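Local coordinates for protein 3-hydroxyacyl-CoA dehydrogenase (Archaeoglobus fulgidus, PDB 1ZEJ) that probably catalyses NAD+-dependent oxidation of 3-hydroxy substrates, such as 3-hydroxyacyl-CoA thioesters or L-gulonate, and works as a homodimer, at residues T87-E90 against V91-V95; M131-P134 against H135-L139; K205-L208 against G209-T213; A229-A232 against S233-L236. All coordinates share one frame; numbering follows the deposited sequence. Where two conformers were deposited one is given.

Four local contacts follow one another strictly in series along this chain: none nests in another or crosses it, and each is confined to one helix or turn. Contact 1 lies on helix 85-96, a crossover of the NAD-binding Rossmann-type part. Contact 2 is the one that closes a loop, the turn between strands 125-130 and 139-144. Farther along, contacts 3 and 4 belong to helices 197-224 and 226-240, which follow each other in the C-terminal helical part; their centres are about 22 Å apart. Contacts 2, 3 and 4 all touch the second subunit, so both parts of the fold share in the dimer, whereas contact 1 stays within its own chain.

Contact 1 (T87-E90 against V91-V95); sequences TKVE and VLREV
Arg93 N donates to Val89 O at 2.8 Å, and Leu92 N reaches Lys88 O at 2.9 Å. With Val91 N on Thr87 O and Glu94 N on Glu90 O, each at 3.2 Å, these bonds form an unbroken i to i+4 alpha-helical series. Among the apolar contacts, Val89 and Arg93 run alongside each other and point the same way, so that Val89 CG1 lies 3.7 Å from Arg93 CD. With its CG1 anti to the backbone N (chi1 165°), Val89 offers that methyl to the aliphatic part of the arginine, whose chain then bends at chi3 and carries the guanidinium off to bond Arg118 O through NH1. Leu92 CG rests 3.2 Å from Lys88 O, close against the carbonyl. Glu90 OE2 and Glu94 OE1, like charges, stay 5.8 Å apart, and solvent around the exposed Glu90 would probably weaken their repulsion. Lys88, predicted to bind NAD+, sends NZ inward to a salt bridge with Glu79 and to hydrogen bonds with Ser105 OG and Asn106 O. Helix 85-96 is the crossover of a beta-alpha-beta unit between strands 76-79 and 103-105: Val91 and Val95 pack on Ile18 of strand 14-18, Val95 also meets Val77 of strand 76-79, and Lys88 and Leu92 meet Ile115 of helix 112-116.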
ATOM      1  N   THR A  87      19.263 -24.703  10.874  1.00 31.19           N
ATOM      2  CA  THR A  87      18.409 -25.752  10.299  1.00 31.07           C
ATOM      3  C   THR A  87      18.452 -25.676   8.777  1.00 31.03           C
ATOM      4  O   THR A  87      18.598 -26.704   8.100  1.00 31.58           O
ATOM      5  CB  THR A  87      16.950 -25.640  10.750  1.00 31.35           C
ATOM      6  OG1 THR A  87      16.865 -25.622  12.188  1.00 30.93           O
ATOM      7  CG2 THR A  87      16.131 -26.813  10.209  1.00 33.76           C
ATOM      8  N   LYS A  88      18.326 -24.478   8.237  1.00 30.12           N
ATOM      9  CA  LYS A  88      18.360 -24.302   6.779  1.00 31.80           C
ATOM     10  C   LYS A  88      19.719 -24.679   6.210  1.00 30.88           C
ATOM     11  O   LYS A  88      19.798 -25.413   5.228  1.00 29.11           O
ATOM     12  CB  LYS A  88      17.987 -22.861   6.371  1.00 31.59           C
ATOM     13  CG  LYS A  88      16.501 -22.574   6.610  1.00 32.43           C
ATOM     14  CD  LYS A  88      16.056 -21.234   6.055  1.00 32.84           C
ATOM     15  CE  LYS A  88      14.515 -21.069   6.110  1.00 32.11           C
ATOM     16  NZ  LYS A  88      13.860 -21.596   4.846  1.00 35.86           N
ATOM     17  N   VAL A  89      20.780 -24.204   6.867  1.00 29.44           N
ATOM     18  CA  VAL A  89      22.140 -24.527   6.445  1.00 28.83           C
ATOM     19  C   VAL A  89      22.349 -26.052   6.431  1.00 29.42           C
ATOM     20  O   VAL A  89      22.880 -26.607   5.473  1.00 27.90           O
ATOM     21  CB  VAL A  89      23.153 -23.793   7.336  1.00 28.61           C
ATOM     22  CG1 VAL A  89      24.603 -24.356   7.197  1.00 28.70           C
ATOM     23  CG2 VAL A  89      23.105 -22.346   7.005  1.00 26.61           C
ATOM     24  N   GLU A  90      21.911 -26.715   7.487  1.00 29.78           N
ATOM     25  CA  GLU A  90      22.082 -28.163   7.587  1.00 31.90           C
ATOM     26  C   GLU A  90      21.433 -28.928   6.414  1.00 30.39           C
ATOM     27  O   GLU A  90      22.074 -29.751   5.741  1.00 29.07           O
ATOM     28  CB  GLU A  90      21.550 -28.645   8.931  1.00 32.34           C
ATOM     29  CG  GLU A  90      21.313 -30.146   8.986  1.00 36.89           C
ATOM     30  CD  GLU A  90      21.043 -30.642  10.366  1.00 38.51           C
ATOM     31  OE1 GLU A  90      21.064 -29.806  11.304  1.00 47.61           O
ATOM     32  OE2 GLU A  90      20.833 -31.878  10.506  1.00 48.98           O
ATOM     33  N   VAL A  91      20.181 -28.611   6.119  1.00 30.34           N
ATOM     34  CA  VAL A  91      19.474 -29.293   5.031  1.00 30.59           C
ATOM     35  C   VAL A  91      20.088 -28.938   3.704  1.00 29.60           C
ATOM     36  O   VAL A  91      20.258 -29.809   2.873  1.00 28.53           O
ATOM     37  CB  VAL A  91      17.972 -28.829   5.025  0.50 30.37           C
ATOM     38  CG1 VAL A  91      17.258 -29.229   3.768  0.50 29.86           C
ATOM     39  CG2 VAL A  91      17.264 -29.375   6.240  0.50 32.07           C
ATOM     40  N   LEU A  92      20.436 -27.669   3.507  1.00 28.91           N
ATOM     41  CA  LEU A  92      21.020 -27.241   2.235  1.00 29.60           C
ATOM     42  C   LEU A  92      22.412 -27.833   1.979  1.00 29.91           C
ATOM     43  O   LEU A  92      22.742 -28.217   0.859  1.00 28.65           O
ATOM     44  CB  LEU A  92      21.059 -25.713   2.164  1.00 30.05           C
ATOM     45  CG  LEU A  92      19.668 -25.073   2.053  1.00 30.46           C
ATOM     46  CD1 LEU A  92      19.717 -23.604   2.441  1.00 32.79           C
ATOM     47  CD2 LEU A  92      19.126 -25.211   0.665  1.00 31.76           C
ATOM     48  N   ARG A  93      23.239 -27.899   3.022  1.00 30.14           N
ATOM     49  CA  ARG A  93      24.532 -28.548   2.903  1.00 30.31           C
ATOM     50  C   ARG A  93      24.403 -30.042   2.528  1.00 31.22           C
ATOM     51  O   ARG A  93      25.237 -30.548   1.791  1.00 31.06           O
ATOM     52  CB  ARG A  93      25.376 -28.371   4.164  1.00 30.88           C
ATOM     53  CG  ARG A  93      25.954 -26.969   4.273  1.00 30.38           C
ATOM     54  CD  ARG A  93      26.802 -26.857   5.497  1.00 33.97           C
ATOM     55  NE  ARG A  93      28.020 -27.649   5.354  1.00 36.98           N
ATOM     56  CZ  ARG A  93      29.074 -27.330   4.598  1.00 36.19           C
ATOM     57  NH1 ARG A  93      29.109 -26.218   3.876  1.00 35.74           N
ATOM     58  NH2 ARG A  93      30.135 -28.129   4.595  1.00 38.54           N
ATOM     59  N   GLU A  94      23.371 -30.721   3.019  1.00 30.67           N
ATOM     60  CA  GLU A  94      23.121 -32.090   2.651  1.00 31.98           C
ATOM     61  C   GLU A  94      22.741 -32.220   1.183  1.00 31.29           C
ATOM     62  O   GLU A  94      23.323 -33.037   0.430  1.00 30.73           O
ATOM     63  CB  GLU A  94      22.002 -32.626   3.526  1.00 32.25           C
ATOM     64  CG  GLU A  94      21.616 -34.015   3.274  1.00 34.94           C
ATOM     65  CD  GLU A  94      20.806 -34.581   4.450  1.00 36.62           C
ATOM     66  OE1 GLU A  94      20.048 -33.802   5.107  1.00 38.91           O
ATOM     67  OE2 GLU A  94      20.942 -35.790   4.703  1.00 41.54           O
ATOM     68  N   VAL A  95      21.794 -31.383   0.745  1.00 30.26           N
ATOM     69  CA  VAL A  95      21.336 -31.470  -0.637  1.00 30.09           C
ATOM     70  C   VAL A  95      22.390 -31.021  -1.638  1.00 29.89           C
ATOM     71  O   VAL A  95      22.462 -31.550  -2.734  1.00 29.64           O
ATOM     72  CB  VAL A  95      19.977 -30.726  -0.814  0.50 30.57           C
ATOM     73  CG1 VAL A  95      19.753 -30.296  -2.229  0.50 31.39           C
ATOM     74  CG2 VAL A  95      18.861 -31.638  -0.370  0.50 31.67           C
TER

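Contact 2 (M131-P134 against H135-L139); sequences MNPP and HVMPL
Pro133 O takes two backbone N-H groups, one from Val136 N at 2.9 Å and one from Met137 N at 3.0 Å. The first comes from above the carbonyl plane, 55° out of it, while the second is almost in line with the C=O. Pro134 and His135 hold the central positions of this type I turn, and a cis peptide bond precedes Pro133. A water ties the ends of the loop together: it accepts from Met131 N at 2.9 Å and donates to Met137 O at 3.1 Å and to Leu139 O at 2.6 Å. Among the side chains, His135 takes a cramped rotamer, CG between its own N and carbonyl carbon (chi1 40°), which folds the ring back on the turn and sets NE2 3.5 Å from Pro133 CB. An alanine at His135 would remove that ring and is likely to leave Pro133 CB uncovered on this side. Val136 CG2 meets the same proline at its CG. Met131 and Met137, both selenomethionine, touch CB to CB at 3.7 Å, and Met131 CE reaches Leu139 CD2 at 3.8 Å; His207 of the second subunit packs on all three. Lys165 NZ bonds both Pro134 O and Met137 O. Carbonyls in this proline-rich turn thus find donors in backbone N-H, water and lysine, next to Asn132, predicted to bind NAD+.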
HETATM    1  N   MSE A 131       4.472 -16.087  -1.664  1.00 28.66           N
HETATM    2  CA  MSE A 131       3.473 -15.443  -0.807  1.00 29.73           C
HETATM    3  C   MSE A 131       2.449 -16.512  -0.395  1.00 30.13           C
HETATM    4  O   MSE A 131       2.524 -17.665  -0.811  1.00 32.22           O
HETATM    5  CB  MSE A 131       2.817 -14.257  -1.523  1.00 28.58           C
HETATM    6  CG  MSE A 131       3.769 -13.319  -2.232  1.00 30.00           C
HETATM    7 SE   MSE A 131       4.988 -12.397  -1.014  1.00 34.66          SE
HETATM    8  CE  MSE A 131       6.622 -12.267  -2.130  1.00 33.08           C
ATOM      9  N   ASN A 132       1.558 -16.157   0.492  1.00 30.97           N
ATOM     10  CA  ASN A 132       0.680 -17.135   1.113  1.00 32.02           C
ATOM     11  C   ASN A 132      -0.749 -16.950   0.670  1.00 31.20           C
ATOM     12  O   ASN A 132      -1.308 -15.900   0.942  1.00 29.66           O
ATOM     13  CB  ASN A 132       0.743 -16.976   2.639  1.00 33.24           C
ATOM     14  CG  ASN A 132       0.139 -18.174   3.386  1.00 38.09           C
ATOM     15  OD1 ASN A 132       0.036 -19.299   2.859  1.00 44.59           O
ATOM     16  ND2 ASN A 132      -0.261 -17.934   4.613  1.00 43.30           N
ATOM     17  N   PRO A 133      -1.374 -17.982   0.059  1.00 30.48           N
ATOM     18  CA  PRO A 133      -0.821 -19.287  -0.355  1.00 30.36           C
ATOM     19  C   PRO A 133      -0.046 -19.223  -1.660  1.00 29.28           C
ATOM     20  O   PRO A 133      -0.470 -18.482  -2.576  1.00 27.71           O
ATOM     21  CB  PRO A 133      -2.062 -20.162  -0.530  1.00 30.81           C
ATOM     22  CG  PRO A 133      -3.253 -19.338  -0.168  1.00 30.68           C
ATOM     23  CD  PRO A 133      -2.815 -17.907  -0.198  1.00 30.63           C
ATOM     24  N   PRO A 134       1.091 -19.970  -1.746  1.00 29.15           N
ATOM     25  CA  PRO A 134       1.960 -19.968  -2.911  1.00 27.82           C
ATOM     26  C   PRO A 134       1.242 -20.241  -4.220  1.00 27.36           C
ATOM     27  O   PRO A 134       1.599 -19.663  -5.217  1.00 28.07           O
ATOM     28  CB  PRO A 134       2.933 -21.085  -2.597  1.00 28.41           C
ATOM     29  CG  PRO A 134       3.055 -21.040  -1.184  1.00 29.45           C
ATOM     30  CD  PRO A 134       1.668 -20.825  -0.689  1.00 29.53           C
ATOM     31  N   HIS A 135       0.203 -21.069  -4.187  1.00 27.24           N
ATOM     32  CA  HIS A 135      -0.496 -21.491  -5.377  1.00 28.70           C
ATOM     33  C   HIS A 135      -1.589 -20.529  -5.766  1.00 28.57           C
ATOM     34  O   HIS A 135      -2.200 -20.705  -6.809  1.00 29.93           O
ATOM     35  CB  HIS A 135      -1.128 -22.892  -5.211  1.00 30.64           C
ATOM     36  CG  HIS A 135      -1.744 -23.133  -3.864  1.00 32.84           C
ATOM     37  ND1 HIS A 135      -3.090 -23.351  -3.689  1.00 37.53           N
ATOM     38  CD2 HIS A 135      -1.180 -23.222  -2.629  1.00 36.58           C
ATOM     39  CE1 HIS A 135      -3.341 -23.545  -2.405  1.00 38.22           C
ATOM     40  NE2 HIS A 135      -2.199 -23.472  -1.738  1.00 39.53           N
ATOM     41  N   VAL A 136      -1.866 -19.530  -4.931  1.00 27.05           N
ATOM     42  CA  VAL A 136      -2.855 -18.517  -5.265  1.00 26.03           C
ATOM     43  C   VAL A 136      -2.231 -17.174  -5.651  1.00 25.75           C
ATOM     44  O   VAL A 136      -2.614 -16.538  -6.642  1.00 24.10           O
ATOM     45  CB  VAL A 136      -3.817 -18.358  -4.061  1.00 26.67           C
ATOM     46  CG1 VAL A 136      -4.773 -17.162  -4.237  1.00 26.43           C
ATOM     47  CG2 VAL A 136      -4.584 -19.695  -3.823  1.00 28.34           C
HETATM   48  N   MSE A 137      -1.331 -16.704  -4.801  1.00 25.99           N
HETATM   49  CA  MSE A 137      -0.818 -15.343  -4.873  1.00 27.65           C
HETATM   50  C   MSE A 137       0.212 -15.305  -6.011  1.00 27.29           C
HETATM   51  O   MSE A 137       1.071 -16.158  -6.069  1.00 27.80           O
HETATM   52  CB  MSE A 137      -0.141 -14.955  -3.557  1.00 27.33           C
HETATM   53  CG  MSE A 137      -1.067 -14.928  -2.378  1.00 29.74           C
HETATM   54 SE   MSE A 137      -2.584 -13.832  -2.618  1.00 32.52          SE
HETATM   55  CE  MSE A 137      -1.817 -12.143  -2.286  1.00 29.86           C
ATOM     56  N   PRO A 138       0.090 -14.334  -6.936  1.00 26.94           N
ATOM     57  CA  PRO A 138       0.962 -14.305  -8.118  1.00 26.74           C
ATOM     58  C   PRO A 138       2.409 -13.884  -7.930  1.00 26.96           C
ATOM     59  O   PRO A 138       3.252 -14.317  -8.725  1.00 28.10           O
ATOM     60  CB  PRO A 138       0.217 -13.335  -9.055  1.00 26.37           C
ATOM     61  CG  PRO A 138      -0.531 -12.459  -8.163  1.00 26.77           C
ATOM     62  CD  PRO A 138      -0.962 -13.313  -7.034  1.00 26.21           C
ATOM     63  N   LEU A 139       2.732 -13.105  -6.895  1.00 25.16           N
ATOM     64  CA  LEU A 139       4.095 -12.600  -6.743  1.00 25.56           C
ATOM     65  C   LEU A 139       5.035 -13.626  -6.125  1.00 24.30           C
ATOM     66  O   LEU A 139       4.690 -14.300  -5.140  1.00 24.28           O
ATOM     67  CB  LEU A 139       4.122 -11.273  -5.949  1.00 25.14           C
ATOM     68  CG  LEU A 139       5.519 -10.675  -5.814  1.00 25.14           C
ATOM     69  CD1 LEU A 139       5.955  -9.969  -7.122  1.00 27.36           C
ATOM     70  CD2 LEU A 139       5.577  -9.716  -4.713  1.00 23.82           C
TER
HETATM   71  O   HOH W   1       3.579 -16.536  -4.349  1.00 21.48           O

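Contact 3 (K205-L208 against G209-T213); sequences KHHL and GLLYT
His207 O is gripped by Leu211 N at 3.2 Å and, weakly and at a poor angle, by Leu210 N at 3.1 Å. It lies in helix 197-224, within a wider pi-type turn at 205-208, in the helical C-terminal part of the fold. Where the helix resumes its usual pitch, Tyr212 N takes Leu208 O at 2.9 Å. A chi1 of -175° puts CG of His207 opposite the backbone N and brings the ring alongside Leu211; Leu211 CG sits over one face, off toward the rim, and Leu211 CD1 comes within 3.5 Å of His207 NE2. Leu208 and Tyr212 run side by side, Leu208 CD2 against Tyr212 CE1 at 3.8 Å. The phenol hydroxyl bonds ND2 of Asn180 of the second subunit, and the ring meets Trp204 of that subunit edge-to-face. Were Tyr212 replaced by an alanine, Asn180 of the second subunit would probably lose its hydroxyl partner and a gap would open beside Leu208. Leu210 packs on Leu286, Leu287 and Leu290 of helix 275-290. Gly209 O receives two donors from Thr213, N at 2.9 Å on one face of its plane and OG1 at 2.6 Å on the opposite one.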
ATOM      1  N   LYS A 205      -7.550   0.807   3.009  1.00 29.32           N
ATOM      2  CA  LYS A 205      -8.617  -0.006   2.421  1.00 30.82           C
ATOM      3  C   LYS A 205      -9.515   0.824   1.509  1.00 30.91           C
ATOM      4  O   LYS A 205     -10.054   0.299   0.536  1.00 32.63           O
ATOM      5  CB  LYS A 205      -9.453  -0.660   3.496  1.00 30.77           C
ATOM      6  CG  LYS A 205      -8.742  -1.773   4.260  1.00 29.97           C
ATOM      7  CD  LYS A 205      -9.479  -2.145   5.526  1.00 33.88           C
ATOM      8  CE  LYS A 205     -10.495  -3.155   5.323  1.00 40.15           C
ATOM      9  NZ  LYS A 205     -10.891  -3.738   6.676  1.00 43.88           N
ATOM     10  N   HIS A 206      -9.659   2.116   1.803  1.00 30.23           N
ATOM     11  CA  HIS A 206     -10.554   2.995   1.011  1.00 32.14           C
ATOM     12  C   HIS A 206      -9.858   3.972   0.120  1.00 31.68           C
ATOM     13  O   HIS A 206     -10.525   4.805  -0.482  1.00 32.12           O
ATOM     14  CB  HIS A 206     -11.467   3.764   1.925  1.00 32.68           C
ATOM     15  CG  HIS A 206     -12.290   2.862   2.777  1.00 38.46           C
ATOM     16  ND1 HIS A 206     -13.199   1.977   2.238  1.00 43.48           N
ATOM     17  CD2 HIS A 206     -12.267   2.620   4.106  1.00 44.46           C
ATOM     18  CE1 HIS A 206     -13.744   1.269   3.212  1.00 46.05           C
ATOM     19  NE2 HIS A 206     -13.194   1.637   4.355  1.00 45.08           N
ATOM     20  N   HIS A 207      -8.531   3.912   0.077  1.00 31.81           N
ATOM     21  CA  HIS A 207      -7.768   4.815  -0.769  1.00 30.88           C
ATOM     22  C   HIS A 207      -6.408   4.308  -1.234  1.00 30.65           C
ATOM     23  O   HIS A 207      -6.280   3.939  -2.395  1.00 29.79           O
ATOM     24  CB  HIS A 207      -7.622   6.159  -0.087  1.00 31.04           C
ATOM     25  CG  HIS A 207      -6.942   7.186  -0.935  1.00 29.67           C
ATOM     26  ND1 HIS A 207      -7.510   7.685  -2.087  1.00 28.35           N
ATOM     27  CD2 HIS A 207      -5.716   7.748  -0.841  1.00 28.42           C
ATOM     28  CE1 HIS A 207      -6.679   8.549  -2.633  1.00 29.93           C
ATOM     29  NE2 HIS A 207      -5.570   8.579  -1.915  1.00 28.88           N
ATOM     30  N   LEU A 208      -5.393   4.290  -0.362  1.00 29.78           N
ATOM     31  CA  LEU A 208      -4.042   4.062  -0.821  1.00 31.25           C
ATOM     32  C   LEU A 208      -3.834   2.703  -1.406  1.00 29.69           C
ATOM     33  O   LEU A 208      -3.049   2.538  -2.339  1.00 29.82           O
ATOM     34  CB  LEU A 208      -3.001   4.275   0.284  1.00 31.94           C
ATOM     35  CG  LEU A 208      -2.387   5.668   0.395  1.00 37.31           C
ATOM     36  CD1 LEU A 208      -1.144   5.552   1.291  1.00 39.34           C
ATOM     37  CD2 LEU A 208      -1.994   6.307  -0.975  1.00 35.68           C
ATOM     38  N   GLY A 209      -4.545   1.716  -0.868  1.00 28.15           N
ATOM     39  CA  GLY A 209      -4.385   0.348  -1.377  1.00 27.23           C
ATOM     40  C   GLY A 209      -4.891   0.262  -2.815  1.00 26.75           C
ATOM     41  O   GLY A 209      -4.352  -0.448  -3.633  1.00 26.17           O
ATOM     42  N   LEU A 210      -5.964   0.978  -3.100  1.00 26.18           N
ATOM     43  CA  LEU A 210      -6.551   1.000  -4.430  1.00 28.75           C
ATOM     44  C   LEU A 210      -5.568   1.641  -5.433  1.00 27.71           C
ATOM     45  O   LEU A 210      -5.375   1.132  -6.506  1.00 26.57           O
ATOM     46  CB  LEU A 210      -7.846   1.796  -4.423  1.00 28.22           C
ATOM     47  CG  LEU A 210      -9.085   0.936  -4.030  1.00 33.72           C
ATOM     48  CD1 LEU A 210      -9.090   0.600  -2.624  1.00 34.88           C
ATOM     49  CD2 LEU A 210     -10.405   1.666  -4.392  1.00 33.96           C
ATOM     50  N   LEU A 211      -5.019   2.796  -5.081  1.00 27.71           N
ATOM     51  CA  LEU A 211      -4.062   3.470  -5.959  1.00 28.47           C
ATOM     52  C   LEU A 211      -2.804   2.647  -6.187  1.00 26.75           C
ATOM     53  O   LEU A 211      -2.301   2.566  -7.305  1.00 27.16           O
ATOM     54  CB  LEU A 211      -3.653   4.821  -5.390  1.00 28.26           C
ATOM     55  CG  LEU A 211      -4.743   5.890  -5.181  1.00 31.23           C
ATOM     56  CD1 LEU A 211      -4.103   7.150  -4.740  1.00 30.45           C
ATOM     57  CD2 LEU A 211      -5.437   6.074  -6.513  1.00 31.36           C
ATOM     58  N   TYR A 212      -2.278   2.053  -5.127  1.00 26.10           N
ATOM     59  CA  TYR A 212      -1.051   1.301  -5.235  1.00 26.85           C
ATOM     60  C   TYR A 212      -1.295  -0.038  -5.952  1.00 27.24           C
ATOM     61  O   TYR A 212      -0.417  -0.540  -6.640  1.00 27.39           O
ATOM     62  CB  TYR A 212      -0.426   1.068  -3.851  1.00 27.23           C
ATOM     63  CG  TYR A 212       0.248   2.293  -3.241  1.00 28.71           C
ATOM     64  CD1 TYR A 212       0.100   3.560  -3.768  1.00 29.62           C
ATOM     65  CD2 TYR A 212       0.971   2.164  -2.058  1.00 30.40           C
ATOM     66  CE1 TYR A 212       0.688   4.694  -3.129  1.00 29.96           C
ATOM     67  CE2 TYR A 212       1.533   3.250  -1.426  1.00 30.71           C
ATOM     68  CZ  TYR A 212       1.409   4.499  -1.945  1.00 30.73           C
ATOM     69  OH  TYR A 212       2.058   5.511  -1.283  1.00 29.84           O
ATOM     70  N   THR A 213      -2.508  -0.584  -5.839  1.00 26.95           N
ATOM     71  CA  THR A 213      -2.879  -1.777  -6.598  1.00 26.47           C
ATOM     72  C   THR A 213      -2.885  -1.522  -8.099  1.00 27.63           C
ATOM     73  O   THR A 213      -2.311  -2.282  -8.863  1.00 27.32           O
ATOM     74  CB  THR A 213      -4.244  -2.325  -6.145  1.00 26.75           C
ATOM     75  OG1 THR A 213      -4.125  -2.808  -4.806  1.00 27.47           O
ATOM     76  CG2 THR A 213      -4.739  -3.433  -7.040  1.00 28.34           C
TER

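Contact 4 (A229-A232 against S233-L236); sequences AYYA and SLYL
Ser233 holds OG between its own backbone N and carbonyl carbon (chi1 76°), a torsion that turns the hydroxyl back along the helix to donate to Tyr230 O at 3.0 Å. A second conformer of this serine was deposited, so the bond may be formed only part of the time. Leu236 instead has CG anti to its carbonyl carbon (chi1 -69°), which lays that atom 3.4 Å from Ala232 O. Tyr230 O carries a second load, since Leu234 N also donates to it, at 2.9 Å. Both donors approach from the same face of the carbonyl plane, the hydroxyl standing 37° out of it. Three more i to i+4 bonds complete the backbone: Ser233 N to Ala229 O at 2.8 Å, and Tyr235 N to Tyr231 O and Leu236 N to Ala232 O, both at 3.0 Å. Leu234 CD2 approaches the ring of Tyr231 obliquely, 4.4 Å from CD1. Farther on, the edge of the Tyr235 ring faces Leu236 CD2, which lies in the ring plane and 3.9 Å from Tyr235 CD1. Beyond the helix, Tyr230, Ser233 and Leu234 lean on Pro247, and Tyr230 also covers Leu251 and Ile255 of helix 249-256. Tyr235 OH accepts from the backbone N of Ser111 of the second subunit, where Val109 of that chain meets Ala232 and Leu236. This is a regular alpha-helical segment with one part against the second subunit, and the serine hydroxyl returning to the carbonyl three residues back is a familiar way for helices to accommodate a serine.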
ATOM      1  N   ALA A 229       5.026  16.811  -6.362  1.00 38.02           N
ATOM      2  CA  ALA A 229       5.536  15.988  -5.279  1.00 39.53           C
ATOM      3  C   ALA A 229       6.843  16.501  -4.703  1.00 41.22           C
ATOM      4  O   ALA A 229       7.019  16.508  -3.495  1.00 41.80           O
ATOM      5  CB  ALA A 229       5.681  14.534  -5.734  1.00 40.14           C
ATOM      6  N   TYR A 230       7.757  16.951  -5.551  1.00 42.37           N
ATOM      7  CA  TYR A 230       9.026  17.440  -5.065  1.00 44.31           C
ATOM      8  C   TYR A 230       8.874  18.692  -4.189  1.00 44.65           C
ATOM      9  O   TYR A 230       9.455  18.768  -3.115  1.00 45.39           O
ATOM     10  CB  TYR A 230       9.957  17.775  -6.223  1.00 45.46           C
ATOM     11  CG  TYR A 230      11.380  18.001  -5.766  1.00 48.26           C
ATOM     12  CD1 TYR A 230      12.224  16.919  -5.518  1.00 50.59           C
ATOM     13  CD2 TYR A 230      11.883  19.280  -5.575  1.00 49.55           C
ATOM     14  CE1 TYR A 230      13.516  17.095  -5.081  1.00 50.23           C
ATOM     15  CE2 TYR A 230      13.189  19.468  -5.137  1.00 50.68           C
ATOM     16  CZ  TYR A 230      13.995  18.357  -4.890  1.00 49.96           C
ATOM     17  OH  TYR A 230      15.302  18.496  -4.469  1.00 51.46           O
ATOM     18  N   TYR A 231       8.127  19.673  -4.680  1.00 44.01           N
ATOM     19  CA  TYR A 231       7.857  20.893  -3.916  1.00 44.25           C
ATOM     20  C   TYR A 231       6.947  20.616  -2.710  1.00 43.19           C
ATOM     21  O   TYR A 231       7.113  21.232  -1.688  1.00 43.96           O
ATOM     22  CB  TYR A 231       7.271  21.983  -4.825  1.00 44.75           C
ATOM     23  CG  TYR A 231       8.222  22.417  -5.913  1.00 46.67           C
ATOM     24  CD1 TYR A 231       9.443  23.025  -5.601  1.00 47.46           C
ATOM     25  CD2 TYR A 231       7.908  22.222  -7.260  1.00 47.92           C
ATOM     26  CE1 TYR A 231      10.321  23.409  -6.595  1.00 48.45           C
ATOM     27  CE2 TYR A 231       8.776  22.601  -8.261  1.00 47.54           C
ATOM     28  CZ  TYR A 231       9.983  23.193  -7.935  1.00 48.36           C
ATOM     29  OH  TYR A 231      10.839  23.587  -8.947  1.00 47.70           O
ATOM     30  N   ALA A 232       6.019  19.680  -2.809  1.00 42.81           N
ATOM     31  CA  ALA A 232       5.157  19.360  -1.658  1.00 42.50           C
ATOM     32  C   ALA A 232       5.962  18.653  -0.585  1.00 42.35           C
ATOM     33  O   ALA A 232       5.946  19.063   0.565  1.00 44.21           O
ATOM     34  CB  ALA A 232       3.959  18.527  -2.063  1.00 42.35           C
ATOM     35  N   SER A 233       6.718  17.630  -0.952  1.00 42.19           N
ATOM     36  CA  SER A 233       7.600  16.970   0.029  1.00 41.88           C
ATOM     37  C   SER A 233       8.611  17.927   0.634  1.00 41.14           C
ATOM     38  O   SER A 233       8.780  17.949   1.862  1.00 41.00           O
ATOM     39  CB  SER A 233       8.363  15.814  -0.632  0.50 42.13           C
ATOM     40  OG  SER A 233       9.421  16.314  -1.441  0.50 41.26           O
ATOM     41  N   LEU A 234       9.244  18.746  -0.209  1.00 40.66           N
ATOM     42  CA  LEU A 234      10.166  19.808   0.255  1.00 40.26           C
ATOM     43  C   LEU A 234       9.534  20.762   1.309  1.00 41.14           C
ATOM     44  O   LEU A 234      10.177  21.153   2.306  1.00 40.77           O
ATOM     45  CB  LEU A 234      10.630  20.631  -0.954  1.00 39.87           C
ATOM     46  CG  LEU A 234      11.632  21.748  -0.668  1.00 40.80           C
ATOM     47  CD1 LEU A 234      12.978  21.163  -0.289  1.00 43.27           C
ATOM     48  CD2 LEU A 234      11.779  22.685  -1.854  1.00 40.92           C
ATOM     49  N   TYR A 235       8.274  21.153   1.087  1.00 41.59           N
ATOM     50  CA  TYR A 235       7.590  22.016   2.046  1.00 41.38           C
ATOM     51  C   TYR A 235       7.462  21.230   3.343  1.00 41.87           C
ATOM     52  O   TYR A 235       7.787  21.728   4.411  1.00 41.63           O
ATOM     53  CB  TYR A 235       6.195  22.439   1.553  1.00 41.43           C
ATOM     54  CG  TYR A 235       5.291  22.996   2.670  1.00 40.92           C
ATOM     55  CD1 TYR A 235       4.490  22.142   3.449  1.00 42.24           C
ATOM     56  CD2 TYR A 235       5.236  24.349   2.936  1.00 41.21           C
ATOM     57  CE1 TYR A 235       3.662  22.659   4.476  1.00 41.49           C
ATOM     58  CE2 TYR A 235       4.410  24.876   3.947  1.00 40.96           C
ATOM     59  CZ  TYR A 235       3.635  24.015   4.722  1.00 41.05           C
ATOM     60  OH  TYR A 235       2.815  24.504   5.743  1.00 38.90           O
ATOM     61  N   LEU A 236       6.962  19.998   3.231  1.00 42.63           N
ATOM     62  CA  LEU A 236       6.744  19.145   4.392  1.00 43.66           C
ATOM     63  C   LEU A 236       8.055  18.903   5.141  1.00 44.83           C
ATOM     64  O   LEU A 236       8.090  18.948   6.368  1.00 44.64           O
ATOM     65  CB  LEU A 236       6.123  17.802   3.971  1.00 43.67           C
ATOM     66  CG  LEU A 236       4.679  17.916   3.480  1.00 44.02           C
ATOM     67  CD1 LEU A 236       4.199  16.569   2.941  1.00 43.73           C
ATOM     68  CD2 LEU A 236       3.766  18.455   4.600  1.00 44.55           C
TER